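Local coordinates for FixK2 protein (Bradyrhizobium japonicum, PDB 4I2O) that binds promoter DNA as a transcription factor of the CRP/FNR superfamily and probably controls genes for nitrogen fixation, at residues V39-Y45 with T110-V115; G67-K73 with L102-I108; V61-G67 with P88-L94. The protein carries 1 engineered substitution. The contacts are given in a common frame with arbitrary orientation. Residues are numbered along the deposited sequence.

In the fold
All three contacts lie in the cyclic nucleotide-binding-like domain, a beta-sandwich of the cupin type. Contacts 1 and 3 belong to one antiparallel sheet, ordered 41-45, 110-116, 60-64, 91-92; their centres are about 8 Å apart. Contact 2 lies in the other sheet, between strands 103-106 and 69-74, with its centre about 15 Å from that of contact 1 and 10 Å from that of contact 3. Along the chain, contact 1 closes a loop that encloses the other two, whose segments alternate and share Gly67. Val69 of contact 2 packs on Phe92 and Val64 of contact 3, so the two sheets meet there, while Arg70 of contact 2 reaches the DNA-binding domain.

Contact 1: V39-Y45 with T110-V115; sequences VATEFSY and TSVRLV
Tyr45 sets the edge of its ring against Val112, with Tyr45 CE2 3.8 Å from Val112 CG2; chi1 is m and chi2 near -88°. Phe43, a t rotamer, lies on the same face, but its ring swings away, leaving Phe43 CB to meet Val112 CG2 at 4.1 Å and Leu114 CD2 at 4.2 Å. The backbones are extended and antiparallel, with axes 4.7 Å apart and directions at 152°. Thr41–Leu114, Phe43–Val112 and Tyr45–Thr110 are hydrogen-bonded pairs: Thr41 N to Leu114 O is 3.0 Å and Leu114 N to Thr41 O 2.9 Å, Phe43 N to Val112 O 3.1 Å and Val112 N to Phe43 O 2.9 Å, and Tyr45 N to Thr110 O and Thr110 N to Tyr45 O are both 2.8 Å. Glu42–Arg113 and Ser44–Ser111 are the non-hydrogen-bonded pairs, their side chains on the opposite face. Strand 41-45 is outermost, within this chain, in its beta-sandwich sheet, and 110-115 pairs on its far side with 60-64; just past the end of that strand, Ser111 OG hydrogen-bonds Thr66 OG1. All six cross-strand hydrogen bonds join main chain to main chain, so side chains contribute mainly apolar contacts, on the Phe43 and Tyr45 face.

Contact 2: G67-K73 with L102-I108; sequences GAVRSYK and LAAEAII
Val69 and Ala104 form the apolar centre, with Val69 CG1 4.0 Å from Ala104 CB; Val69 (chi1 t) shares this face with Ser71 and Ala106 and also packs on Ile51 of its own sheet and, across the sandwich, on Phe92. At one end Ala68 CB lies 4.0 Å from Ile107 CD1, and at the other Ser71 CB is 3.9 Å from Leu102 CD2. The strands run antiparallel, axes 4.7 Å apart and directions at 155°. Arg70–Glu105 and Tyr72–Ala103 are hydrogen-bonded pairs: Arg70 N to Glu105 O is 2.9 Å, and Glu105 N to Arg70 O, Tyr72 N to Ala103 O and Ala103 N to Tyr72 O are each 3.0 Å. Val69–Ala106 and Ser71–Ala104 are non-hydrogen-bonded, and Ile107 N bonds Ala68 O at 2.8 Å. This is the central pair of one sheet of the cyclic nucleotide-binding-like beta-sandwich, set between strands 50-52 and 80-86. On its other face Tyr72 (chi1 p, chi2 89°) lays its ring over Ala103, whose CB is 3.9 Å from the ring centroid in a CH-pi contact. Beside it Arg70, chi1 p and then t, t, sends NE and NH2 to Glu105 OE1, each 3.0 Å away, in a salt bridge. A water joins Arg70 NH1 (3.0 Å) to Ile107 O (2.7 Å). The same guanidinium forms salt bridges with Asp48 and with Asp186, the latter on helix 184-191 and so linking the sheet to the helix-turn-helix domain.

Contact 3: V61-G67 with P88-L94; sequences VYQVVTG and PGDVFGL
Phe92 and Tyr62 have nearly parallel rings that barely overlap: the planes are 14° apart but the centroids 5.2 Å, and what sits over the face of Phe92 is Tyr62 CB, 3.6 Å from its centroid in a CH-pi contact. Phe92 has chi1 p and Tyr62 chi1 m. Both side chains enter the interior of the cyclic nucleotide-binding-like beta-sandwich, where they reach Ile51 and Tyr52 of the facing sheet. Only 91-92 on the second segment is strand. Tyr62–Phe92 is its antiparallel hydrogen-bonded pair, with Tyr62 N to Phe92 O 2.9 Å and Phe92 N to Tyr62 O 2.7 Å; Gln63–Val91, non-hydrogen-bonded, follows at CA to CA 4.2 Å. Beyond it Val64 N donates to Asp90 O at 3.0 Å, while Val64 O accepts from Gly89 N at 2.8 Å. Gly89 (phi 91°, psi -19°) and Gly93 (87°, 4°) turn the chain at either end of this short run; a CB on Gly93 would clash with Tyr62 CD2. Val64, chi1 t, adds its CG2 3.5 Å from Phe92 CE2, and Val61 CG1 meets Val91 CG1 at 3.7 Å. At the corner, Val65 and Thr66 both face Ser111 in a classic beta bulge, and Pro88 fills the bend: its CB is 3.4 Å from Val65 O and its CD 3.4 Å from Gly67 O. On the other face extended Gln63, chi1 and chi2 both t, donates from NE2 to Gly89 O at 3.0 Å.

Contact 1: V39-Y45 with T110-V115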
loop_
_atom_site.group_PDB
_atom_site.type_symbol
_atom_site.label_atom_id
_atom_site.label_comp_id
_atom_site.label_asym_id
_atom_site.label_seq_id
_atom_site.Cartn_x
_atom_site.Cartn_y
_atom_site.Cartn_z
ATOM N N VAL A 39 15.686 22.589 13.684
ATOM C CA VAL A 39 17.046 22.528 13.125
ATOM C C VAL A 39 17.437 21.155 12.530
ATOM O O VAL A 39 17.478 20.112 13.217
ATOM C CB VAL A 39 18.121 23.011 14.150
ATOM C CG1 VAL A 39 18.195 22.075 15.364
ATOM C CG2 VAL A 39 19.481 23.156 13.466
ATOM N N ALA A 40 17.677 21.133 11.228
ATOM C CA ALA A 40 18.019 19.863 10.593
ATOM C C ALA A 40 19.540 19.704 10.641
ATOM O O ALA A 40 20.273 20.717 10.712
ATOM C CB ALA A 40 17.505 19.799 9.141
ATOM N N THR A 41 20.017 18.457 10.635
ATOM C CA THR A 41 21.459 18.181 10.565
ATOM C C THR A 41 21.729 17.370 9.276
ATOM O O THR A 41 20.835 16.835 8.684
ATOM C CB THR A 41 22.008 17.491 11.872
ATOM O OG1 THR A 41 21.420 16.201 12.055
ATOM C CG2 THR A 41 21.657 18.311 13.106
ATOM N N GLU A 42 22.962 17.372 8.787
ATOM C CA GLU A 42 23.246 16.747 7.513
ATOM C C GLU A 42 23.932 15.414 7.775
ATOM O O GLU A 42 24.678 15.299 8.769
ATOM C CB GLU A 42 24.211 17.670 6.752
ATOM C CG GLU A 42 23.568 18.840 6.023
ATOM C CD GLU A 42 24.615 19.869 5.555
ATOM O OE1 GLU A 42 25.023 20.739 6.357
ATOM O OE2 GLU A 42 25.029 19.789 4.379
ATOM N N PHE A 43 23.764 14.438 6.883
ATOM C CA PHE A 43 24.522 13.191 7.006
ATOM C C PHE A 43 24.621 12.530 5.653
ATOM O O PHE A 43 23.798 12.772 4.842
ATOM C CB PHE A 43 23.783 12.214 7.913
ATOM C CG PHE A 43 24.679 11.209 8.549
ATOM C CD1 PHE A 43 25.491 11.579 9.611
ATOM C CD2 PHE A 43 24.706 9.885 8.094
ATOM C CE1 PHE A 43 26.338 10.664 10.200
ATOM C CE2 PHE A 43 25.542 8.947 8.685
ATOM C CZ PHE A 43 26.365 9.344 9.744
ATOM N N SER A 44 25.625 11.686 5.409
ATOM C CA SER A 44 25.663 11.018 4.110
ATOM C C SER A 44 25.801 9.519 4.279
ATOM O O SER A 44 26.394 9.066 5.281
ATOM C CB SER A 44 26.858 11.559 3.310
ATOM O OG SER A 44 26.622 12.909 2.963
ATOM N N TYR A 45 25.286 8.769 3.309
ATOM C CA TYR A 45 25.422 7.314 3.287
ATOM C C TYR A 45 26.020 6.854 1.959
ATOM O O TYR A 45 25.621 7.392 0.900
ATOM C CB TYR A 45 24.033 6.658 3.435
ATOM C CG TYR A 45 23.362 7.064 4.760
ATOM C CD1 TYR A 45 23.581 6.324 5.940
ATOM C CD2 TYR A 45 22.589 8.234 4.844
ATOM C CE1 TYR A 45 22.976 6.707 7.155
ATOM C CE2 TYR A 45 22.019 8.638 6.043
ATOM C CZ TYR A 45 22.196 7.857 7.185
ATOM O OH TYR A 45 21.584 8.236 8.370
ATOM N N THR A 110 24.546 9.111 -0.991
ATOM C CA THR A 110 23.357 9.960 -0.774
ATOM C C THR A 110 23.617 10.901 0.386
ATOM O O THR A 110 24.209 10.487 1.399
ATOM C CB THR A 110 22.174 9.057 -0.438
ATOM O OG1 THR A 110 21.817 8.359 -1.655
ATOM C CG2 THR A 110 20.924 9.859 0.014
ATOM N N SER A 111 23.197 12.164 0.235
ATOM C CA SER A 111 23.220 13.091 1.375
ATOM C C SER A 111 21.778 13.388 1.792
ATOM O O SER A 111 20.889 13.508 0.958
ATOM C CB SER A 111 23.972 14.385 1.031
ATOM O OG SER A 111 23.424 15.010 -0.124
ATOM N N VAL A 112 21.545 13.422 3.098
ATOM C CA VAL A 112 20.207 13.684 3.584
ATOM C C VAL A 112 20.279 14.837 4.594
ATOM O O VAL A 112 21.358 15.206 5.113
ATOM C CB VAL A 112 19.613 12.453 4.282
ATOM C CG1 VAL A 112 19.462 11.271 3.257
ATOM C CG2 VAL A 112 20.474 12.082 5.505
ATOM N N ARG A 113 19.124 15.410 4.880
ATOM C CA ARG A 113 18.987 16.252 6.090
ATOM C C ARG A 113 18.114 15.419 7.038
ATOM O O ARG A 113 17.256 14.638 6.584
ATOM C CB ARG A 113 18.284 17.564 5.758
ATOM C CG ARG A 113 19.037 18.430 4.746
ATOM C CD ARG A 113 18.437 19.817 4.513
ATOM N NE ARG A 113 16.978 19.867 4.601
ATOM C CZ ARG A 113 16.270 20.995 4.496
ATOM N NH1 ARG A 113 16.892 22.155 4.288
ATOM N NH2 ARG A 113 14.940 20.976 4.596
ATOM N N LEU A 114 18.308 15.533 8.353
ATOM C CA LEU A 114 17.404 14.792 9.246
ATOM C C LEU A 114 17.064 15.596 10.484
ATOM O O LEU A 114 17.797 16.490 10.843
ATOM C CB LEU A 114 17.959 13.417 9.631
ATOM C CG LEU A 114 19.399 13.376 10.161
ATOM C CD1 LEU A 114 19.451 13.627 11.629
ATOM C CD2 LEU A 114 20.005 12.028 9.844
ATOM N N VAL A 115 15.943 15.257 11.121
ATOM C CA VAL A 115 15.492 15.946 12.319
ATOM C C VAL A 115 15.050 14.878 13.287
ATOM O O VAL A 115 14.664 13.802 12.866
ATOM C CB VAL A 115 14.295 16.875 12.026
ATOM C CG1 VAL A 115 14.738 18.069 11.163
ATOM C CG2 VAL A 115 13.231 16.135 11.337
#

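Contact 2: G67-K73 with L102-I108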
loop_
_atom_site.group_PDB
_atom_site.type_symbol
_atom_site.label_atom_id
_atom_site.label_comp_id
_atom_site.label_asym_id
_atom_site.label_seq_id
_atom_site.Cartn_x
_atom_site.Cartn_y
_atom_site.Cartn_z
ATOM N N GLY A 67 21.234 12.163 -4.270
ATOM C CA GLY A 67 21.232 10.708 -4.330
ATOM C C GLY A 67 19.843 10.069 -4.369
ATOM O O GLY A 67 18.951 10.580 -5.015
ATOM N N ALA A 68 19.697 8.902 -3.754
ATOM C CA ALA A 68 18.441 8.134 -3.887
ATOM C C ALA A 68 18.433 7.030 -2.854
ATOM O O ALA A 68 19.485 6.441 -2.558
ATOM C CB ALA A 68 18.326 7.528 -5.325
ATOM N N VAL A 69 17.232 6.704 -2.385
ATOM C CA VAL A 69 17.069 5.732 -1.291
ATOM C C VAL A 69 15.972 4.738 -1.694
ATOM O O VAL A 69 14.990 5.115 -2.310
ATOM C CB VAL A 69 16.677 6.501 0.006
ATOM C CG1 VAL A 69 16.359 5.509 1.183
ATOM C CG2 VAL A 69 17.860 7.436 0.437
ATOM N N ARG A 70 16.121 3.479 -1.319
ATOM C CA ARG A 70 14.988 2.528 -1.472
ATOM C C ARG A 70 14.455 2.069 -0.125
ATOM O O ARG A 70 15.240 1.810 0.781
ATOM C CB ARG A 70 15.449 1.318 -2.310
ATOM C CG ARG A 70 16.695 0.609 -1.727
ATOM C CD ARG A 70 17.163 -0.669 -2.587
ATOM N NE ARG A 70 18.430 -1.131 -2.046
ATOM C CZ ARG A 70 19.629 -0.920 -2.610
ATOM N NH1 ARG A 70 19.769 -0.398 -3.826
ATOM N NH2 ARG A 70 20.719 -1.311 -1.973
ATOM N N SER A 71 13.128 1.961 0.003
ATOM C CA SER A 71 12.478 1.450 1.211
ATOM C C SER A 71 11.888 0.112 0.806
ATOM O O SER A 71 11.252 0.043 -0.246
ATOM C CB SER A 71 11.298 2.367 1.681
ATOM O OG SER A 71 11.803 3.563 2.290
ATOM N N TYR A 72 12.101 -0.925 1.626
ATOM C CA TYR A 72 11.688 -2.278 1.242
ATOM C C TYR A 72 11.396 -3.186 2.418
ATOM O O TYR A 72 11.732 -2.897 3.601
ATOM C CB TYR A 72 12.794 -2.901 0.385
ATOM C CG TYR A 72 14.044 -3.038 1.146
ATOM C CD1 TYR A 72 14.308 -4.188 1.888
ATOM C CD2 TYR A 72 14.952 -1.965 1.210
ATOM C CE1 TYR A 72 15.470 -4.296 2.648
ATOM C CE2 TYR A 72 16.081 -2.055 1.954
ATOM C CZ TYR A 72 16.339 -3.204 2.671
ATOM O OH TYR A 72 17.488 -3.260 3.406
ATOM N N LYS A 73 10.710 -4.293 2.115
ATOM C CA LYS A 73 10.476 -5.317 3.114
ATOM C C LYS A 73 11.059 -6.584 2.553
ATOM O O LYS A 73 11.004 -6.785 1.346
ATOM C CB LYS A 73 8.956 -5.537 3.318
ATOM C CG LYS A 73 8.248 -4.313 3.952
ATOM C CD LYS A 73 6.758 -4.549 4.226
ATOM C CE LYS A 73 6.551 -5.185 5.581
ATOM N NZ LYS A 73 6.831 -4.259 6.727
ATOM N N LEU A 102 9.527 -0.301 7.251
ATOM C CA LEU A 102 10.297 -0.731 6.110
ATOM C C LEU A 102 11.756 -0.408 6.444
ATOM O O LEU A 102 12.021 0.511 7.215
ATOM C CB LEU A 102 9.912 0.031 4.819
ATOM C CG LEU A 102 8.661 -0.543 4.099
ATOM C CD1 LEU A 102 7.428 -0.087 4.802
ATOM C CD2 LEU A 102 8.547 -0.179 2.650
ATOM N N ALA A 103 12.671 -1.153 5.870
ATOM C CA ALA A 103 14.102 -0.817 5.943
ATOM C C ALA A 103 14.365 0.223 4.860
ATOM O O ALA A 103 13.573 0.352 3.928
ATOM C CB ALA A 103 14.930 -2.067 5.699
ATOM N N ALA A 104 15.495 0.959 4.952
ATOM C CA ALA A 104 15.802 1.971 3.933
ATOM C C ALA A 104 17.272 1.870 3.724
ATOM O O ALA A 104 18.028 1.744 4.710
ATOM C CB ALA A 104 15.464 3.430 4.440
ATOM N N GLU A 105 17.681 1.927 2.461
ATOM C CA GLU A 105 19.101 1.815 2.093
ATOM C C GLU A 105 19.407 2.821 1.033
ATOM O O GLU A 105 18.605 3.071 0.152
ATOM C CB GLU A 105 19.408 0.428 1.469
ATOM C CG GLU A 105 19.755 -0.676 2.427
ATOM C CD GLU A 105 19.909 -2.037 1.741
ATOM O OE1 GLU A 105 19.386 -2.208 0.606
ATOM O OE2 GLU A 105 20.506 -2.953 2.372
ATOM N N ALA A 106 20.627 3.368 1.067
ATOM C CA ALA A 106 21.066 4.236 -0.023
ATOM C C ALA A 106 21.272 3.412 -1.289
ATOM O O ALA A 106 21.929 2.390 -1.251
ATOM C CB ALA A 106 22.376 4.956 0.343
ATOM N N ILE A 107 20.723 3.883 -2.415
ATOM C CA ILE A 107 20.897 3.209 -3.716
ATOM C C ILE A 107 22.242 3.591 -4.325
ATOM O O ILE A 107 22.902 2.766 -4.990
ATOM C CB ILE A 107 19.780 3.580 -4.674
ATOM C CG1 ILE A 107 18.451 3.070 -4.104
ATOM C CG2 ILE A 107 19.970 2.923 -6.042
ATOM C CD1 ILE A 107 17.245 3.701 -4.846
ATOM N N ILE A 108 22.639 4.842 -4.070
ATOM C CA ILE A 108 23.939 5.411 -4.538
ATOM C C ILE A 108 24.389 6.302 -3.401
ATOM O O ILE A 108 23.620 6.549 -2.491
ATOM C CB ILE A 108 23.771 6.265 -5.827
ATOM C CG1 ILE A 108 22.574 7.227 -5.710
ATOM C CG2 ILE A 108 23.579 5.350 -7.072
ATOM C CD1 ILE A 108 22.464 8.234 -6.872
HETATM O O HOH W 1 22.551 0.098 -4.921
#

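Contact 3: V61-G67 with P88-L94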
loop_
_atom_site.group_PDB
_atom_site.type_symbol
_atom_site.label_atom_id
_atom_site.label_comp_id
_atom_site.label_asym_id
_atom_site.label_seq_id
_atom_site.Cartn_x
_atom_site.Cartn_y
_atom_site.Cartn_z
ATOM N N VAL A 61 13.649 11.485 11.176
ATOM C CA VAL A 61 12.948 11.619 9.898
ATOM C C VAL A 61 13.943 12.291 8.976
ATOM O O VAL A 61 14.740 13.102 9.431
ATOM C CB VAL A 61 11.683 12.472 10.033
ATOM C CG1 VAL A 61 10.911 12.522 8.716
ATOM C CG2 VAL A 61 10.766 11.863 11.131
ATOM N N TYR A 62 13.874 11.966 7.691
ATOM C CA TYR A 62 14.965 12.259 6.735
ATOM C C TYR A 62 14.450 12.905 5.448
ATOM O O TYR A 62 13.316 12.645 5.026
ATOM C CB TYR A 62 15.606 10.933 6.291
ATOM C CG TYR A 62 16.097 10.029 7.416
ATOM C CD1 TYR A 62 17.442 9.999 7.770
ATOM C CD2 TYR A 62 15.220 9.216 8.117
ATOM C CE1 TYR A 62 17.905 9.168 8.845
ATOM C CE2 TYR A 62 15.662 8.385 9.158
ATOM C CZ TYR A 62 17.000 8.366 9.511
ATOM O OH TYR A 62 17.403 7.515 10.541
ATOM N N GLN A 63 15.288 13.705 4.790
ATOM C CA GLN A 63 14.911 14.236 3.492
ATOM C C GLN A 63 16.106 14.041 2.577
ATOM O O GLN A 63 17.222 14.403 2.937
ATOM C CB GLN A 63 14.517 15.714 3.595
ATOM C CG GLN A 63 14.169 16.316 2.243
ATOM C CD GLN A 63 13.884 17.786 2.329
ATOM O OE1 GLN A 63 14.568 18.523 3.066
ATOM N NE2 GLN A 63 12.867 18.242 1.586
ATOM N N VAL A 64 15.910 13.402 1.422
ATOM C CA VAL A 64 17.049 13.291 0.464
ATOM C C VAL A 64 17.461 14.670 -0.051
ATOM O O VAL A 64 16.612 15.466 -0.484
ATOM C CB VAL A 64 16.648 12.357 -0.709
ATOM C CG1 VAL A 64 17.792 12.118 -1.647
ATOM C CG2 VAL A 64 16.101 10.995 -0.203
ATOM N N VAL A 65 18.753 14.984 0.016
ATOM C CA VAL A 65 19.275 16.207 -0.614
ATOM C C VAL A 65 19.882 15.807 -1.955
ATOM O O VAL A 65 19.460 16.288 -3.018
ATOM C CB VAL A 65 20.315 16.893 0.257
ATOM C CG1 VAL A 65 20.864 18.157 -0.448
ATOM C CG2 VAL A 65 19.719 17.266 1.589
ATOM N N THR A 66 20.852 14.905 -1.933
ATOM C CA THR A 66 21.299 14.321 -3.216
ATOM C C THR A 66 21.307 12.830 -3.119
ATOM O O THR A 66 21.393 12.296 -2.018
ATOM C CB THR A 66 22.722 14.754 -3.586
ATOM O OG1 THR A 66 23.647 14.299 -2.572
ATOM C CG2 THR A 66 22.836 16.313 -3.675
ATOM N N GLY A 67 21.234 12.163 -4.270
ATOM C CA GLY A 67 21.232 10.708 -4.330
ATOM C C GLY A 67 19.843 10.069 -4.369
ATOM O O GLY A 67 18.951 10.580 -5.015
ATOM N N PRO A 88 15.671 13.166 -4.632
ATOM C CA PRO A 88 15.933 14.443 -3.963
ATOM C C PRO A 88 14.706 15.327 -3.694
ATOM O O PRO A 88 13.812 15.508 -4.569
ATOM C CB PRO A 88 16.907 15.144 -4.926
ATOM C CG PRO A 88 17.638 14.001 -5.557
ATOM C CD PRO A 88 16.608 12.899 -5.727
ATOM N N GLY A 89 14.681 15.840 -2.467
ATOM C CA GLY A 89 13.566 16.601 -1.941
ATOM C C GLY A 89 12.536 15.732 -1.213
ATOM O O GLY A 89 11.744 16.245 -0.417
ATOM N N ASP A 90 12.535 14.428 -1.457
ATOM C CA ASP A 90 11.526 13.569 -0.827
ATOM C C ASP A 90 11.813 13.368 0.652
ATOM O O ASP A 90 12.950 13.137 1.042
ATOM C CB ASP A 90 11.501 12.169 -1.473
ATOM C CG ASP A 90 10.862 12.148 -2.857
ATOM O OD1 ASP A 90 10.192 13.128 -3.267
ATOM O OD2 ASP A 90 11.005 11.104 -3.544
ATOM N N VAL A 91 10.771 13.382 1.488
ATOM C CA VAL A 91 10.948 13.074 2.901
ATOM C C VAL A 91 10.641 11.622 3.163
ATOM O O VAL A 91 9.717 11.071 2.529
ATOM C CB VAL A 91 10.059 13.956 3.755
ATOM C CG1 VAL A 91 10.082 13.464 5.225
ATOM C CG2 VAL A 91 10.529 15.411 3.649
ATOM N N PHE A 92 11.413 10.951 4.033
ATOM C CA PHE A 92 11.115 9.542 4.312
ATOM C C PHE A 92 11.430 9.225 5.767
ATOM O O PHE A 92 12.102 9.992 6.484
ATOM C CB PHE A 92 11.859 8.598 3.340
ATOM C CG PHE A 92 13.379 8.618 3.497
ATOM C CD1 PHE A 92 14.016 7.632 4.248
ATOM C CD2 PHE A 92 14.162 9.595 2.872
ATOM C CE1 PHE A 92 15.386 7.615 4.389
ATOM C CE2 PHE A 92 15.581 9.628 3.023
ATOM C CZ PHE A 92 16.209 8.633 3.776
ATOM N N GLY A 93 10.899 8.103 6.212
ATOM C CA GLY A 93 11.141 7.598 7.555
ATOM C C GLY A 93 10.203 8.141 8.598
ATOM O O GLY A 93 10.384 7.849 9.787
ATOM N N LEU A 94 9.217 8.952 8.182
ATOM C CA LEU A 94 8.193 9.469 9.095
ATOM C C LEU A 94 7.245 8.348 9.517
ATOM O O LEU A 94 6.674 7.644 8.664
ATOM C CB LEU A 94 7.379 10.605 8.443
ATOM C CG LEU A 94 6.303 11.249 9.351
ATOM C CD1 LEU A 94 6.881 11.972 10.577
ATOM C CD2 LEU A 94 5.443 12.167 8.485
#